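Local coordinates for protein anti-cleavage anti-greA transcription factor gfh1 (Thermus thermophilus, PDB 2F23) that inhibits all catalytic activities of RNA polymerase by partly occluding its substrate-binding site and preventing NTP binding, at residues Y12-Q17 with V137-T142; V73-G78 with H132-V137; L100-V105 with K127-H132. One frame throughout, in Å; residues are numbered along the deposited sequence.

Interaction 1 (Y12-Q17 with V137-T142)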
ATOM      1  N   TYR A  12       0.998  10.647   4.281  1.00  7.64           N
ATOM      2  CA  TYR A  12       0.197  11.411   3.333  1.00  6.96           C
ATOM      3  C   TYR A  12       1.056  11.733   2.114  1.00  8.49           C
ATOM      4  O   TYR A  12       0.624  11.557   0.975  1.00  9.01           O
ATOM      5  CB  TYR A  12      -0.290  12.710   3.977  1.00  9.80           C
ATOM      6  CG  TYR A  12      -1.232  13.502   3.100  1.00  9.31           C
ATOM      7  CD1 TYR A  12      -2.613  13.352   3.214  1.00 10.47           C
ATOM      8  CD2 TYR A  12      -0.742  14.397   2.150  1.00 14.22           C
ATOM      9  CE1 TYR A  12      -3.486  14.081   2.402  1.00 14.95           C
ATOM     10  CE2 TYR A  12      -1.600  15.123   1.336  1.00 16.57           C
ATOM     11  CZ  TYR A  12      -2.969  14.963   1.465  1.00 16.76           C
ATOM     12  OH  TYR A  12      -3.816  15.682   0.649  1.00 20.67           O
ATOM     13  N   GLU A  13       2.274  12.205   2.365  1.00  8.72           N
ATOM     14  CA  GLU A  13       3.205  12.547   1.290  1.00  8.51           C
ATOM     15  C   GLU A  13       3.434  11.367   0.354  1.00  9.32           C
ATOM     16  O   GLU A  13       3.381  11.507  -0.869  1.00 10.38           O
ATOM     17  CB  GLU A  13       4.556  12.988   1.864  1.00 10.60           C
ATOM     18  CG  GLU A  13       5.594  13.324   0.786  1.00 12.92           C
ATOM     19  CD  GLU A  13       6.924  13.774   1.363  1.00 15.21           C
ATOM     20  OE1 GLU A  13       6.912  14.519   2.366  1.00 18.92           O
ATOM     21  OE2 GLU A  13       7.976  13.398   0.808  1.00 15.78           O
ATOM     22  N   ARG A  14       3.700  10.200   0.926  1.00 10.79           N
ATOM     23  CA  ARG A  14       3.947   9.023   0.108  1.00 10.80           C
ATOM     24  C   ARG A  14       2.752   8.674  -0.769  1.00 10.24           C
ATOM     25  O   ARG A  14       2.911   8.434  -1.963  1.00 10.96           O
ATOM     26  CB  ARG A  14       4.305   7.823   0.981  1.00 15.49           C
ATOM     27  CG  ARG A  14       5.549   8.026   1.826  1.00 19.18           C
ATOM     28  CD  ARG A  14       6.005   6.732   2.490  1.00 24.45           C
ATOM     29  NE  ARG A  14       6.856   5.923   1.619  1.00 29.80           N
ATOM     30  CZ  ARG A  14       6.433   5.252   0.553  1.00 31.36           C
ATOM     31  NH1 ARG A  14       5.155   5.278   0.206  1.00 34.58           N
ATOM     32  NH2 ARG A  14       7.294   4.549  -0.170  1.00 33.41           N
ATOM     33  N   LEU A  15       1.560   8.644  -0.179  1.00  9.19           N
ATOM     34  CA  LEU A  15       0.368   8.311  -0.943  1.00  9.61           C
ATOM     35  C   LEU A  15       0.037   9.345  -2.014  1.00  9.20           C
ATOM     36  O   LEU A  15      -0.422   8.985  -3.097  1.00  9.47           O
ATOM     37  CB  LEU A  15      -0.825   8.114  -0.003  1.00 10.47           C
ATOM     38  CG  LEU A  15      -0.703   6.888   0.906  1.00 11.83           C
ATOM     39  CD1 LEU A  15      -1.926   6.801   1.798  1.00 13.18           C
ATOM     40  CD2 LEU A  15      -0.568   5.625   0.063  1.00 13.41           C
ATOM     41  N   MET A  16       0.253  10.625  -1.720  1.00 10.55           N
ATOM     42  CA  MET A  16      -0.032  11.658  -2.715  1.00 11.21           C
ATOM     43  C   MET A  16       0.932  11.518  -3.883  1.00 11.44           C
ATOM     44  O   MET A  16       0.543  11.679  -5.042  1.00 11.14           O
ATOM     45  CB  MET A  16       0.091  13.063  -2.120  1.00 12.96           C
ATOM     46  CG  MET A  16      -0.201  14.189  -3.123  1.00 14.31           C
ATOM     47  SD  MET A  16      -1.882  14.135  -3.844  1.00 13.43           S
ATOM     48  CE  MET A  16      -2.805  14.232  -2.351  1.00 10.88           C
ATOM     49  N   GLN A  17       2.193  11.225  -3.577  1.00 11.14           N
ATOM     50  CA  GLN A  17       3.190  11.044  -4.628  1.00 12.51           C
ATOM     51  C   GLN A  17       2.787   9.836  -5.461  1.00 12.81           C
ATOM     52  O   GLN A  17       2.891   9.857  -6.685  1.00 12.48           O
ATOM     53  CB  GLN A  17       4.583  10.822  -4.029  1.00 14.69           C
ATOM     54  CG  GLN A  17       5.082  11.997  -3.201  1.00 20.30           C
ATOM     55  CD  GLN A  17       6.407  11.723  -2.517  1.00 21.65           C
ATOM     56  OE1 GLN A  17       6.639  10.631  -2.003  1.00 23.06           O
ATOM     57  NE2 GLN A  17       7.279  12.725  -2.493  1.00 25.79           N
ATOM     58  N   VAL A 137       3.132   5.044   6.097  1.00  8.94           N
ATOM     59  CA  VAL A 137       2.847   4.177   4.960  1.00  9.31           C
ATOM     60  C   VAL A 137       4.174   3.550   4.543  1.00  8.91           C
ATOM     61  O   VAL A 137       5.146   4.251   4.277  1.00 10.79           O
ATOM     62  CB  VAL A 137       2.228   4.987   3.810  1.00  8.56           C
ATOM     63  CG1 VAL A 137       2.058   4.118   2.575  1.00  9.88           C
ATOM     64  CG2 VAL A 137       0.880   5.525   4.253  1.00  8.50           C
ATOM     65  N   LEU A 138       4.196   2.223   4.498  1.00  8.73           N
ATOM     66  CA  LEU A 138       5.410   1.480   4.194  1.00 11.03           C
ATOM     67  C   LEU A 138       5.238   0.437   3.106  1.00 10.62           C
ATOM     68  O   LEU A 138       4.158  -0.111   2.924  1.00 10.09           O
ATOM     69  CB  LEU A 138       5.880   0.768   5.465  1.00 13.15           C
ATOM     70  CG  LEU A 138       5.865   1.608   6.746  1.00 16.00           C
ATOM     71  CD1 LEU A 138       5.859   0.704   7.975  1.00 18.74           C
ATOM     72  CD2 LEU A 138       7.061   2.537   6.745  1.00 17.15           C
ATOM     73  N   SER A 139       6.320   0.176   2.378  1.00 11.68           N
ATOM     74  CA  SER A 139       6.316  -0.865   1.357  1.00 13.92           C
ATOM     75  C   SER A 139       7.041  -2.012   2.056  1.00 14.07           C
ATOM     76  O   SER A 139       8.204  -1.873   2.446  1.00 17.27           O
ATOM     77  CB  SER A 139       7.081  -0.416   0.112  1.00 16.66           C
ATOM     78  OG  SER A 139       6.369   0.600  -0.579  1.00 22.51           O
ATOM     79  N   LEU A 140       6.357  -3.138   2.230  1.00 13.36           N
ATOM     80  CA  LEU A 140       6.944  -4.269   2.937  1.00 14.69           C
ATOM     81  C   LEU A 140       7.111  -5.522   2.098  1.00 16.27           C
ATOM     82  O   LEU A 140       6.277  -5.835   1.250  1.00 15.84           O
ATOM     83  CB  LEU A 140       6.099  -4.603   4.169  1.00 14.05           C
ATOM     84  CG  LEU A 140       5.866  -3.454   5.155  1.00 14.08           C
ATOM     85  CD1 LEU A 140       4.906  -3.899   6.243  1.00 13.86           C
ATOM     86  CD2 LEU A 140       7.194  -3.009   5.755  1.00 15.44           C
ATOM     87  N   ASP A 141       8.202  -6.235   2.359  1.00 18.32           N
ATOM     88  CA  ASP A 141       8.519  -7.472   1.664  1.00 19.47           C
ATOM     89  C   ASP A 141       7.920  -8.618   2.470  1.00 21.13           C
ATOM     90  O   ASP A 141       8.554  -9.152   3.383  1.00 22.40           O
ATOM     91  CB  ASP A 141      10.037  -7.635   1.558  1.00 20.45           C
ATOM     92  CG  ASP A 141      10.690  -6.506   0.778  1.00 21.06           C
ATOM     93  OD1 ASP A 141      10.398  -6.371  -0.429  1.00 20.55           O
ATOM     94  OD2 ASP A 141      11.494  -5.754   1.366  1.00 20.79           O
ATOM     95  N   THR A 142       6.688  -8.984   2.133  1.00 21.37           N
ATOM     96  CA  THR A 142       5.982 -10.049   2.832  1.00 22.06           C
ATOM     97  C   THR A 142       6.185 -11.384   2.127  1.00 23.67           C
ATOM     98  O   THR A 142       6.761 -11.437   1.043  1.00 22.44           O
ATOM     99  CB  THR A 142       4.472  -9.759   2.884  1.00 22.78           C
ATOM    100  OG1 THR A 142       3.901  -9.970   1.587  1.00 21.94           O
ATOM    101  CG2 THR A 142       4.223  -8.317   3.303  1.00 21.08           C
TER
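Helix residues 12-17 cross strand residues 137-142 at 66°, their short axes 8.6 Å apart at closest approach, and the backbones come nearest where the CA atoms of Arg14 and Val137 lie 6.9 Å apart. Only the first part of the strand segment is engaged. Val137 points its side chain at the helix and forks around the end of Leu15: CG1 sits 3.9 Å from Leu15 CD2, while CG2 rests against Leu15 CG and CD1. The two side chains meet at about a right angle, so each methyl of the valine has its own part of the leucine. The Arg14 side chain crosses Val137 at a slant. Its bend at chi3 (85°) lays Arg14 CD 3.2 Å from Val137 O and brings the guanidinium obliquely to Val137 and Ser139. Arg14 NH1 is 4.1 Å from Val137 CG1, and Arg14 NH2 4.1 Å from Ser139 OG. These are packing distances; the charged end has a weak, long ion pair with Glu148 of strand 145-155. Replacing Arg14 by an alanine would probably uncover Val137 O and one flank of the valine and leave Glu148 without this distant counter-charge. Leu7, Leu65 and Leu69 pack round Leu15. The arrangement belongs to the junction between the coiled-coil base and the outermost strand 137-142 of the C-terminal domain, consistent with the GreA/GreB two-domain build and its FKBP-like classification.

Interaction 2 (V73-G78 with H132-V137)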
ATOM      1  N   VAL A  73      -6.837  12.144   8.281  1.00 12.95           N
ATOM      2  CA  VAL A  73      -6.622  13.134   9.320  1.00 12.66           C
ATOM      3  C   VAL A  73      -5.113  13.054   9.514  1.00 12.61           C
ATOM      4  O   VAL A  73      -4.571  11.964   9.714  1.00 13.09           O
ATOM      5  CB  VAL A  73      -7.323  12.757  10.636  1.00 13.13           C
ATOM      6  CG1 VAL A  73      -6.999  13.790  11.710  1.00 15.18           C
ATOM      7  CG2 VAL A  73      -8.827  12.666  10.415  1.00 16.67           C
ATOM      8  N   ILE A  74      -4.438  14.192   9.422  1.00 13.42           N
ATOM      9  CA  ILE A  74      -2.991  14.223   9.576  1.00 13.35           C
ATOM     10  C   ILE A  74      -2.621  14.310  11.043  1.00 12.84           C
ATOM     11  O   ILE A  74      -2.964  15.274  11.730  1.00 16.22           O
ATOM     12  CB  ILE A  74      -2.369  15.418   8.830  1.00 13.94           C
ATOM     13  CG1 ILE A  74      -2.728  15.339   7.346  1.00 15.84           C
ATOM     14  CG2 ILE A  74      -0.856  15.416   9.011  1.00 15.05           C
ATOM     15  CD1 ILE A  74      -2.270  14.066   6.667  1.00 16.98           C
ATOM     16  N   LEU A  75      -1.917  13.292  11.517  1.00 12.65           N
ATOM     17  CA  LEU A  75      -1.509  13.235  12.904  1.00 13.50           C
ATOM     18  C   LEU A  75      -0.294  14.089  13.182  1.00 14.72           C
ATOM     19  O   LEU A  75       0.485  14.422  12.290  1.00 15.20           O
ATOM     20  CB  LEU A  75      -1.218  11.788  13.313  1.00 12.56           C
ATOM     21  CG  LEU A  75      -2.402  10.829  13.191  1.00 12.76           C
ATOM     22  CD1 LEU A  75      -1.953   9.425  13.557  1.00 12.59           C
ATOM     23  CD2 LEU A  75      -3.535  11.287  14.101  1.00 13.76           C
ATOM     24  N   GLU A  76      -0.155  14.447  14.447  1.00 16.31           N
ATOM     25  CA  GLU A  76       0.957  15.243  14.906  1.00 17.31           C
ATOM     26  C   GLU A  76       2.180  14.320  14.929  1.00 17.57           C
ATOM     27  O   GLU A  76       2.054  13.118  15.170  1.00 16.93           O
ATOM     28  CB  GLU A  76       0.616  15.756  16.300  1.00 18.77           C
ATOM     29  CG  GLU A  76       1.642  16.626  16.951  1.00 20.48           C
ATOM     30  CD  GLU A  76       1.156  17.130  18.289  1.00 19.95           C
ATOM     31  OE1 GLU A  76       1.986  17.636  19.058  1.00 19.87           O
ATOM     32  OE2 GLU A  76      -0.062  17.022  18.563  1.00 20.57           O
ATOM     33  N   GLU A  77       3.357  14.873  14.666  1.00 17.77           N
ATOM     34  CA  GLU A  77       4.574  14.070  14.663  1.00 20.04           C
ATOM     35  C   GLU A  77       4.809  13.452  16.039  1.00 19.58           C
ATOM     36  O   GLU A  77       4.271  13.929  17.039  1.00 19.19           O
ATOM     37  CB  GLU A  77       5.776  14.935  14.281  1.00 23.76           C
ATOM     38  CG  GLU A  77       6.721  14.256  13.315  1.00 28.62           C
ATOM     39  CD  GLU A  77       6.090  14.058  11.952  1.00 31.57           C
ATOM     40  OE1 GLU A  77       5.954  15.056  11.211  1.00 34.56           O
ATOM     41  OE2 GLU A  77       5.717  12.911  11.629  1.00 30.79           O
ATOM     42  N   GLY A  78       5.601  12.384  16.074  1.00 20.25           N
ATOM     43  CA  GLY A  78       5.923  11.708  17.324  1.00 20.70           C
ATOM     44  C   GLY A  78       4.766  11.361  18.243  1.00 20.59           C
ATOM     45  O   GLY A  78       4.914  11.383  19.469  1.00 23.04           O
ATOM     46  N   HIS A 132       8.596   3.118  13.261  1.00  6.95           N
ATOM     47  CA  HIS A 132       7.467   3.780  12.624  1.00  6.59           C
ATOM     48  C   HIS A 132       6.262   3.901  13.535  1.00  7.87           C
ATOM     49  O   HIS A 132       6.173   3.223  14.559  1.00  6.29           O
ATOM     50  CB  HIS A 132       7.123   3.072  11.318  1.00  7.52           C
ATOM     51  CG  HIS A 132       8.139   3.310  10.247  1.00  8.78           C
ATOM     52  ND1 HIS A 132       8.313   4.543   9.655  1.00 14.69           N
ATOM     53  CD2 HIS A 132       9.086   2.501   9.715  1.00 13.78           C
ATOM     54  CE1 HIS A 132       9.325   4.483   8.808  1.00 16.01           C
ATOM     55  NE2 HIS A 132       9.812   3.257   8.826  1.00 17.48           N
ATOM     56  N   ARG A 133       5.345   4.785  13.157  1.00  7.58           N
ATOM     57  CA  ARG A 133       4.164   5.062  13.966  1.00  6.30           C
ATOM     58  C   ARG A 133       2.861   4.918  13.202  1.00  7.65           C
ATOM     59  O   ARG A 133       2.856   4.744  11.987  1.00  7.65           O
ATOM     60  CB  ARG A 133       4.263   6.488  14.516  1.00  7.23           C
ATOM     61  CG  ARG A 133       5.470   6.713  15.412  1.00  6.89           C
ATOM     62  CD  ARG A 133       5.619   8.180  15.785  1.00  9.82           C
ATOM     63  NE  ARG A 133       6.777   8.393  16.653  1.00 10.46           N
ATOM     64  CZ  ARG A 133       6.766   8.244  17.974  1.00 12.39           C
ATOM     65  NH1 ARG A 133       5.655   7.883  18.602  1.00 12.76           N
ATOM     66  NH2 ARG A 133       7.876   8.455  18.668  1.00 13.16           N
ATOM     67  N   VAL A 134       1.751   4.986  13.933  1.00  6.82           N
ATOM     68  CA  VAL A 134       0.433   4.905  13.322  1.00  7.22           C
ATOM     69  C   VAL A 134       0.320   6.041  12.313  1.00  7.50           C
ATOM     70  O   VAL A 134       0.665   7.186  12.609  1.00  8.51           O
ATOM     71  CB  VAL A 134      -0.673   5.050  14.393  1.00  7.16           C
ATOM     72  CG1 VAL A 134      -2.036   5.195  13.740  1.00  9.65           C
ATOM     73  CG2 VAL A 134      -0.659   3.827  15.305  1.00  7.87           C
ATOM     74  N   GLY A 135      -0.138   5.717  11.110  1.00  7.20           N
ATOM     75  CA  GLY A 135      -0.280   6.743  10.094  1.00  6.17           C
ATOM     76  C   GLY A 135       0.806   6.666   9.039  1.00  6.92           C
ATOM     77  O   GLY A 135       0.652   7.226   7.953  1.00  7.49           O
ATOM     78  N   ASP A 136       1.911   5.994   9.351  1.00  7.12           N
ATOM     79  CA  ASP A 136       2.987   5.858   8.375  1.00  6.66           C
ATOM     80  C   ASP A 136       2.573   4.867   7.291  1.00  8.02           C
ATOM     81  O   ASP A 136       1.769   3.962   7.532  1.00  9.05           O
ATOM     82  CB  ASP A 136       4.290   5.370   9.034  1.00  6.63           C
ATOM     83  CG  ASP A 136       5.034   6.476   9.763  1.00  8.91           C
ATOM     84  OD1 ASP A 136       4.900   7.653   9.366  1.00 10.81           O
ATOM     85  OD2 ASP A 136       5.774   6.166  10.719  1.00  8.91           O
ATOM     86  N   VAL A 137       3.132   5.044   6.097  1.00  8.94           N
ATOM     87  CA  VAL A 137       2.847   4.177   4.960  1.00  9.31           C
ATOM     88  C   VAL A 137       4.174   3.550   4.543  1.00  8.91           C
ATOM     89  O   VAL A 137       5.146   4.251   4.277  1.00 10.79           O
ATOM     90  CB  VAL A 137       2.228   4.987   3.810  1.00  8.56           C
ATOM     91  CG1 VAL A 137       2.058   4.118   2.575  1.00  9.88           C
ATOM     92  CG2 VAL A 137       0.880   5.525   4.253  1.00  8.50           C
TER
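Asp136 OD2 accepts two hydrogen bonds from its own loop, and they reach it from opposite faces of the carboxylate plane. The amide of Arg133 gives a nearly straight one, Arg133 N to Asp136 OD2 2.8 Å with an angle of 178° at the hydrogen; the longer bond comes from His132 ND1, 3.2 Å from Asp136 OD2, with the oxygen close to the plane of the imidazole. The other oxygen, OD1, is bonded to the hydroxyl of Thr8, so both ends of the carboxylate are held. Together with the bond from Asp136 N to Arg133 O this fixes a type II turn, Arg133 to Asp136, whose third residue, Gly135, has a positive phi at which a CB would jam against the preceding carbonyl.

Segment 73-78 passes over this turn at two places. Leu75 sets CD1 3.6 Å from Val134 O, with Val134 CG1 at 4.2 Å from the same Leu75 methyl. At the other end the extended chain of Arg133, with CG anti to its carbonyl carbon (chi1 -61°), carries the guanidinium under Gly78, whose CA lies 3.5 Å above one face, offset toward the rim near NE. The polar end is tied by NH1 to the carbonyl oxygen of Ser79, just beyond the glycine, which probably limits its rotation. This is a surface contact between a type II beta turn of the C-terminal FKBP-like domain and the linker that leads into that domain from the coiled coil of a Gre-type factor.

Interaction 3 (L100-V105 with K127-H132)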
ATOM      1  N   LEU A 100      -3.856  -6.937   7.869  1.00 15.08           N
ATOM      2  CA  LEU A 100      -2.869  -7.913   8.304  1.00 14.65           C
ATOM      3  C   LEU A 100      -2.239  -7.429   9.600  1.00 13.65           C
ATOM      4  O   LEU A 100      -2.048  -6.233   9.781  1.00 13.11           O
ATOM      5  CB  LEU A 100      -1.775  -8.043   7.240  1.00 17.36           C
ATOM      6  CG  LEU A 100      -0.488  -8.775   7.632  1.00 19.37           C
ATOM      7  CD1 LEU A 100      -0.778 -10.253   7.793  1.00 19.96           C
ATOM      8  CD2 LEU A 100       0.575  -8.555   6.569  1.00 20.23           C
ATOM      9  N   SER A 101      -1.931  -8.345  10.507  1.00 12.85           N
ATOM     10  CA  SER A 101      -1.283  -7.949  11.748  1.00 12.31           C
ATOM     11  C   SER A 101       0.005  -8.745  11.893  1.00 11.04           C
ATOM     12  O   SER A 101       0.119  -9.874  11.409  1.00 11.55           O
ATOM     13  CB  SER A 101      -2.197  -8.181  12.958  1.00 12.88           C
ATOM     14  OG  SER A 101      -2.499  -9.551  13.117  1.00 16.42           O
ATOM     15  N   VAL A 102       0.987  -8.138  12.542  1.00 10.26           N
ATOM     16  CA  VAL A 102       2.277  -8.781  12.743  1.00  9.66           C
ATOM     17  C   VAL A 102       2.834  -8.381  14.092  1.00  9.32           C
ATOM     18  O   VAL A 102       2.400  -7.400  14.690  1.00 10.26           O
ATOM     19  CB  VAL A 102       3.302  -8.340  11.670  1.00 10.43           C
ATOM     20  CG1 VAL A 102       2.788  -8.666  10.286  1.00  9.70           C
ATOM     21  CG2 VAL A 102       3.581  -6.846  11.800  1.00 11.12           C
ATOM     22  N   GLN A 103       3.784  -9.162  14.583  1.00 10.41           N
ATOM     23  CA  GLN A 103       4.440  -8.827  15.830  1.00  9.78           C
ATOM     24  C   GLN A 103       5.928  -8.905  15.560  1.00 10.61           C
ATOM     25  O   GLN A 103       6.420  -9.910  15.045  1.00 10.13           O
ATOM     26  CB  GLN A 103       4.075  -9.788  16.965  1.00 12.52           C
ATOM     27  CG  GLN A 103       4.836  -9.459  18.243  1.00 12.59           C
ATOM     28  CD  GLN A 103       4.452 -10.322  19.426  1.00 14.24           C
ATOM     29  OE1 GLN A 103       4.361 -11.546  19.317  1.00 15.85           O
ATOM     30  NE2 GLN A 103       4.243  -9.685  20.577  1.00 17.67           N
ATOM     31  N   VAL A 104       6.640  -7.831  15.878  1.00  9.65           N
ATOM     32  CA  VAL A 104       8.080  -7.805  15.680  1.00  9.78           C
ATOM     33  C   VAL A 104       8.704  -8.589  16.831  1.00 11.55           C
ATOM     34  O   VAL A 104       8.443  -8.305  18.000  1.00 11.00           O
ATOM     35  CB  VAL A 104       8.622  -6.354  15.679  1.00  9.98           C
ATOM     36  CG1 VAL A 104      10.131  -6.365  15.570  1.00 11.93           C
ATOM     37  CG2 VAL A 104       8.027  -5.574  14.503  1.00 10.76           C
ATOM     38  N   VAL A 105       9.511  -9.591  16.499  1.00  9.78           N
ATOM     39  CA  VAL A 105      10.144 -10.415  17.523  1.00 11.24           C
ATOM     40  C   VAL A 105      11.610 -10.657  17.202  1.00 10.84           C
ATOM     41  O   VAL A 105      12.094 -10.273  16.139  1.00 11.34           O
ATOM     42  CB  VAL A 105       9.437 -11.785  17.642  1.00 11.20           C
ATOM     43  CG1 VAL A 105       7.979 -11.587  18.057  1.00 11.99           C
ATOM     44  CG2 VAL A 105       9.499 -12.522  16.307  1.00 10.01           C
ATOM     45  N   LYS A 127      12.963  -4.811   9.814  1.00 11.09           N
ATOM     46  CA  LYS A 127      13.730  -3.577   9.835  1.00 12.14           C
ATOM     47  C   LYS A 127      12.957  -2.412   9.240  1.00 10.93           C
ATOM     48  O   LYS A 127      13.155  -1.264   9.637  1.00 13.94           O
ATOM     49  CB  LYS A 127      15.053  -3.745   9.079  1.00 13.00           C
ATOM     50  CG  LYS A 127      16.123  -4.513   9.849  1.00 17.44           C
ATOM     51  CD  LYS A 127      17.508  -4.228   9.279  1.00 18.33           C
ATOM     52  CE  LYS A 127      18.619  -4.889  10.089  1.00 20.34           C
ATOM     53  NZ  LYS A 127      18.766  -6.342   9.814  1.00 20.58           N
ATOM     54  N   ALA A 128      12.080  -2.707   8.286  1.00 10.36           N
ATOM     55  CA  ALA A 128      11.286  -1.670   7.640  1.00 10.98           C
ATOM     56  C   ALA A 128      10.201  -1.123   8.567  1.00 10.86           C
ATOM     57  O   ALA A 128       9.737   0.003   8.390  1.00 13.48           O
ATOM     58  CB  ALA A 128      10.654  -2.222   6.363  1.00 11.66           C
ATOM     59  N   LEU A 129       9.806  -1.920   9.555  1.00  9.85           N
ATOM     60  CA  LEU A 129       8.765  -1.527  10.507  1.00  9.26           C
ATOM     61  C   LEU A 129       9.315  -0.771  11.714  1.00  8.04           C
ATOM     62  O   LEU A 129       8.679   0.147  12.231  1.00  7.35           O
ATOM     63  CB  LEU A 129       8.013  -2.772  10.992  1.00  9.26           C
ATOM     64  CG  LEU A 129       7.041  -3.436  10.014  1.00 10.67           C
ATOM     65  CD1 LEU A 129       6.712  -4.848  10.482  1.00 12.32           C
ATOM     66  CD2 LEU A 129       5.784  -2.587   9.906  1.00 11.72           C
ATOM     67  N   LEU A 130      10.505  -1.150  12.160  1.00  9.19           N
ATOM     68  CA  LEU A 130      11.118  -0.510  13.317  1.00  8.37           C
ATOM     69  C   LEU A 130      11.140   1.014  13.266  1.00  8.85           C
ATOM     70  O   LEU A 130      11.540   1.612  12.264  1.00  9.66           O
ATOM     71  CB  LEU A 130      12.550  -1.013  13.501  1.00  7.88           C
ATOM     72  CG  LEU A 130      12.754  -2.487  13.855  1.00  8.18           C
ATOM     73  CD1 LEU A 130      14.249  -2.781  13.955  1.00 10.30           C
ATOM     74  CD2 LEU A 130      12.071  -2.799  15.179  1.00  8.64           C
ATOM     75  N   GLY A 131      10.695   1.634  14.356  1.00  8.22           N
ATOM     76  CA  GLY A 131      10.708   3.080  14.456  1.00  8.19           C
ATOM     77  C   GLY A 131       9.560   3.836  13.824  1.00  7.40           C
ATOM     78  O   GLY A 131       9.546   5.069  13.852  1.00 10.54           O
ATOM     79  N   HIS A 132       8.596   3.118  13.261  1.00  6.95           N
ATOM     80  CA  HIS A 132       7.467   3.780  12.624  1.00  6.59           C
ATOM     81  C   HIS A 132       6.262   3.901  13.535  1.00  7.87           C
ATOM     82  O   HIS A 132       6.173   3.223  14.559  1.00  6.29           O
ATOM     83  CB  HIS A 132       7.123   3.072  11.318  1.00  7.52           C
ATOM     84  CG  HIS A 132       8.139   3.310  10.247  1.00  8.78           C
ATOM     85  ND1 HIS A 132       8.313   4.543   9.655  1.00 14.69           N
ATOM     86  CD2 HIS A 132       9.086   2.501   9.715  1.00 13.78           C
ATOM     87  CE1 HIS A 132       9.325   4.483   8.808  1.00 16.01           C
ATOM     88  NE2 HIS A 132       9.812   3.257   8.826  1.00 17.48           N
TER
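Strand residues 100-105 pass the C-terminal end of helix 124-129, the nearest CA atoms being those of Val104 and Leu129 at 8.2 Å, so that side chains alone bridge the gap. Leu129 points at the strand and meets Val102 tip to tip, its CD1 3.9 Å from Val102 CG2. With CG1 anti to the carbonyl carbon (chi1 -58°), Val102 CG2 falls between the backbone N and the carbonyl carbon and so meets the leucine. The same CD1 of Leu129 also lies 4.3 Å from Val104 CG2, so one methyl of the leucine serves both valines, two residues apart on the same face of the strand. Here the helix packs on the mixed sheet of the C-terminal domain, an arrangement consistent with its FKBP-like classification, and Leu138 and Leu140 of strand 137-142 press on Leu129 as well. Leu130, the first residue to leave helical angles, extends the contact past the helix end: its CD2 comes to 4.1 Å from Val104 CG1, the two side chains crossing at a slant. A type II turn from Leu129 to His132, closed by the bond from His132 N to Leu129 O, follows at once and carries the chain away from the strand. Ile83, from a loop, touches both Val104 and Leu129.

Overall arrangement
The centres of the contacts lie about 12 to 15 Å apart. Along the chain, interaction 3 joins the closest partners in sequence, interaction 2 spans it, and interaction 1 spans both. Interaction 3 lies within the C-terminal domain, whereas interactions 1 and 2 tie that domain to the helical coiled coil and to the linker after it. Interactions 1 and 3 both reach the mixed sheet. Val137 is common to interactions 1 and 2, His132 to 2 and 3. Leu138 touches both His132 and Leu129, joining strand 137-142 to the end of helix 124-129 and the loop after it. Since a pH-dependent flip switches Gfh1 between active and inactive orientations, interactions 1 and 2 may belong to one conformational state.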